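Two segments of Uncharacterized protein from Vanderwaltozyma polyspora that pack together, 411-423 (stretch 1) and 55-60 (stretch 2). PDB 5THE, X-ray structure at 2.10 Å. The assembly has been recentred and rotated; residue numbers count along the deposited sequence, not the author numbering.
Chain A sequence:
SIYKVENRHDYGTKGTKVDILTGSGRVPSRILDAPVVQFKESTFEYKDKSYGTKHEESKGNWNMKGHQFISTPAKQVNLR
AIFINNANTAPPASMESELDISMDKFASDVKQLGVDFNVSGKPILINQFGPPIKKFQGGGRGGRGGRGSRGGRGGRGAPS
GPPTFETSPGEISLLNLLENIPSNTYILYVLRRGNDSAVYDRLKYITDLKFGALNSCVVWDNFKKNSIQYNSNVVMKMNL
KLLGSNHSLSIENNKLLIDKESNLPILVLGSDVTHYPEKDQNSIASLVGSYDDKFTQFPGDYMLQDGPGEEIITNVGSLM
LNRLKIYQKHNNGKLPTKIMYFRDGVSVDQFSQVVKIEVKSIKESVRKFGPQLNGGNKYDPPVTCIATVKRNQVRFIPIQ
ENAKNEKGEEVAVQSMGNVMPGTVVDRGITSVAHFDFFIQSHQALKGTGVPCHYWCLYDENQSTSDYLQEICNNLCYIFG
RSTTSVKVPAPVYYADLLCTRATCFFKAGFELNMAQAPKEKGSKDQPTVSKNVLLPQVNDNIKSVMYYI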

# COMPACT_ATOMS: atom_id res chain seq x y z
N VAL A 411 -5.29 20.56 25.19
CA VAL A 411 -4.66 19.39 24.61
C VAL A 411 -3.96 19.81 23.31
O VAL A 411 -4.42 20.72 22.62
CB VAL A 411 -5.79 18.35 24.46
CG1 VAL A 411 -5.87 17.76 23.12
CG2 VAL A 411 -5.77 17.36 25.63
N ALA A 412 -2.83 19.17 23.01
CA ALA A 412 -2.06 19.54 21.81
C ALA A 412 -2.90 19.39 20.55
O ALA A 412 -3.53 18.35 20.32
CB ALA A 412 -0.80 18.69 21.67
N VAL A 413 -2.92 20.44 19.73
CA VAL A 413 -3.57 20.41 18.43
C VAL A 413 -2.58 20.67 17.30
O VAL A 413 -3.00 20.89 16.16
CB VAL A 413 -4.75 21.40 18.38
CG1 VAL A 413 -5.82 20.98 19.36
CG2 VAL A 413 -4.27 22.86 18.68
N GLN A 414 -1.29 20.65 17.58
CA GLN A 414 -0.30 20.67 16.52
C GLN A 414 0.86 19.78 16.91
O GLN A 414 1.07 19.49 18.09
CB GLN A 414 0.20 22.09 16.23
CG GLN A 414 0.73 22.82 17.44
CD GLN A 414 1.48 24.10 17.04
OE1 GLN A 414 2.62 24.04 16.60
NE2 GLN A 414 0.82 25.25 17.18
N SER A 415 1.63 19.34 15.90
CA SER A 415 2.77 18.47 16.11
C SER A 415 3.81 18.73 15.03
O SER A 415 3.48 18.80 13.84
CB SER A 415 2.36 16.99 16.08
OG SER A 415 3.48 16.17 16.38
N MET A 416 5.07 18.86 15.46
CA MET A 416 6.17 19.08 14.52
C MET A 416 5.91 20.29 13.63
O MET A 416 6.16 20.26 12.42
CB MET A 416 6.44 17.83 13.69
CG MET A 416 6.80 16.63 14.54
SD MET A 416 6.74 15.12 13.59
CE MET A 416 8.25 15.22 12.67
N GLY A 417 5.37 21.35 14.21
CA GLY A 417 5.12 22.57 13.48
C GLY A 417 3.97 22.50 12.51
O GLY A 417 3.77 23.44 11.74
N ASN A 418 3.21 21.41 12.53
CA ASN A 418 2.14 21.19 11.56
C ASN A 418 0.84 20.93 12.30
O ASN A 418 0.82 20.75 13.52
CB ASN A 418 2.50 20.04 10.62
CG ASN A 418 3.46 20.49 9.53
OD1 ASN A 418 3.03 20.86 8.43
ND2 ASN A 418 4.74 20.49 9.83
N VAL A 419 -0.26 20.94 11.55
CA VAL A 419 -1.52 20.65 12.21
C VAL A 419 -1.46 19.20 12.71
O VAL A 419 -0.68 18.37 12.23
CB VAL A 419 -2.74 20.88 11.30
CG1 VAL A 419 -2.88 22.37 10.99
CG2 VAL A 419 -2.63 20.08 9.99
N MET A 420 -2.28 18.93 13.71
CA MET A 420 -2.31 17.60 14.31
C MET A 420 -2.71 16.56 13.27
O MET A 420 -3.58 16.81 12.44
CB MET A 420 -3.30 17.58 15.48
CG MET A 420 -3.11 16.42 16.46
SD MET A 420 -1.61 16.67 17.43
CE MET A 420 -1.58 15.16 18.39
N PRO A 421 -2.08 15.38 13.27
CA PRO A 421 -2.80 14.30 12.59
C PRO A 421 -4.03 13.84 13.41
O PRO A 421 -3.99 14.02 14.61
CB PRO A 421 -1.75 13.18 12.48
CG PRO A 421 -0.66 13.54 13.43
CD PRO A 421 -0.72 15.01 13.70
N GLY A 422 -5.14 13.40 12.86
CA GLY A 422 -5.65 13.73 11.57
C GLY A 422 -6.69 14.84 11.69
O GLY A 422 -7.89 14.66 11.99
N THR A 423 -6.18 16.02 11.43
CA THR A 423 -6.98 17.19 11.20
C THR A 423 -7.88 16.96 9.99
O THR A 423 -7.41 16.61 8.91
CB THR A 423 -6.04 18.37 10.96
OG1 THR A 423 -5.35 18.67 12.18
CG2 THR A 423 -6.80 19.60 10.47
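Stretch 2 (55-60) HEESKG

Stretch 2 opens as a 3-10 segment, residues 55-58, in which Ser-58 N donates to His-55 O at 3.1 Å and Lys-59 N donates to Glu-56 O at the same 3.1 Å. Lys-59 then leaves the 3-10 segment at phi/psi -66/124, and Gly-60 follows with a positive phi of 66°. Stretch 2 lies on a hairpin-like piece of stretch 1, and together they bury 412 Å² counting both sides. The register pairs Ser-415 with Glu-57 and Pro-421 with Lys-59, so the numbers rise together, but a type I' turn intervenes and the pairs do not define one running direction. No backbone-to-backbone hydrogen bond is found across the interface; the polar links join side chains or a water to backbone atoms of stretch 1.

Along stretch 1, Val-411 is out of reach, and the contact begins at Ala-412, which points toward stretch 2 and brings its CB to 3.8 Å from Glu-56 CB. Val-413 points away. The CA-to-CB bond of Gln-414 also points away, but its backbone takes part: Gln-414 O is 3.2 Å from Glu-56 CG.

The closest CA pairing in this part of the register is Ser-415 with Glu-57, their CA atoms 5.6 Å apart. The CA-to-CB bond of Ser-415 points toward stretch 2, and its t rotamer sets OG 3.3 Å from Glu-57 CA and 3.4 Å from Glu-56 CG. Ser-415 also starts the type I' turn ending at Asn-418, closed by reciprocal 2.9 Å bonds, Ser-415 N to Asn-418 O and Asn-418 N to Ser-415 O. Within the turn, Met-416 lays its CG 3.8 Å from Glu-57 CD. Its backbone N donates to water 1 at 2.9 Å, and that water donates in turn to Glu-56 OE2 at 2.7 Å and Glu-57 OE1 at 2.9 Å, joining both carboxylates to the turn. Gly-417, Asn-418 and Val-419 make no contact.

The chain returns to stretch 2 at Met-420. Its CB points sideways, yet the end of the side chain comes nearer: Met-420 CE is 3.7 Å from Glu-56 CB and 3.6 Å from Lys-59 CD, so one methyl touches both residues.

Pro-421 pairs with Lys-59 in the second part of the register, CA to CA 7.0 Å. The lysine is extended, with all four chi angles t, and this carries its amino group past the proline ring, where Pro-421 CG lies 4.4 Å from Lys-59 CD. Lys-59 NZ then donates to Pro-421 O at 2.6 Å, a direct hydrogen bond from side chain to backbone. The acceptor carbonyl belongs to the cis peptide preceding Gly-422, whose N is 3.6 Å from Lys-59 NZ. Thr-423 lies beyond contact.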

# COMPACT_ATOMS: atom_id res chain seq x y z
N HIS A 55 4.60 15.05 23.60
CA HIS A 55 3.71 13.89 23.60
C HIS A 55 3.03 13.75 22.24
O HIS A 55 2.86 12.64 21.74
CB HIS A 55 2.69 14.03 24.72
CG HIS A 55 1.72 12.88 24.81
ND1 HIS A 55 2.08 11.63 25.26
CD2 HIS A 55 0.40 12.80 24.50
CE1 HIS A 55 1.03 10.83 25.23
NE2 HIS A 55 0.00 11.52 24.78
N GLU A 56 2.70 14.88 21.61
CA GLU A 56 1.92 14.86 20.37
C GLU A 56 2.67 14.19 19.23
O GLU A 56 2.04 13.67 18.30
CB GLU A 56 1.55 16.29 19.97
CG GLU A 56 2.73 17.16 19.58
CD GLU A 56 3.51 17.69 20.76
OE1 GLU A 56 3.09 17.46 21.92
OE2 GLU A 56 4.55 18.35 20.53
N GLU A 57 4.01 14.18 19.26
CA GLU A 57 4.74 13.62 18.12
C GLU A 57 4.60 12.12 18.03
O GLU A 57 5.04 11.53 17.04
CB GLU A 57 6.21 14.00 18.20
CG GLU A 57 6.39 15.50 18.37
CD GLU A 57 7.81 15.95 18.15
OE1 GLU A 57 8.04 17.18 18.12
OE2 GLU A 57 8.70 15.09 18.02
N SER A 58 3.96 11.50 19.02
CA SER A 58 3.75 10.06 19.01
C SER A 58 2.42 9.67 18.37
O SER A 58 2.22 8.48 18.11
CB SER A 58 3.82 9.51 20.45
OG SER A 58 2.66 9.81 21.20
N LYS A 59 1.51 10.61 18.12
CA LYS A 59 0.28 10.26 17.42
C LYS A 59 0.61 9.84 15.99
O LYS A 59 1.25 10.60 15.25
CB LYS A 59 -0.70 11.43 17.42
CG LYS A 59 -2.08 11.01 16.89
CD LYS A 59 -3.07 12.18 16.91
CE LYS A 59 -4.45 11.71 16.49
NZ LYS A 59 -5.43 12.85 16.40
N GLY A 60 0.20 8.64 15.60
CA GLY A 60 0.50 8.17 14.26
C GLY A 60 1.97 7.97 14.01
O GLY A 60 2.44 8.13 12.88
O HOH W 1 5.81 18.99 18.21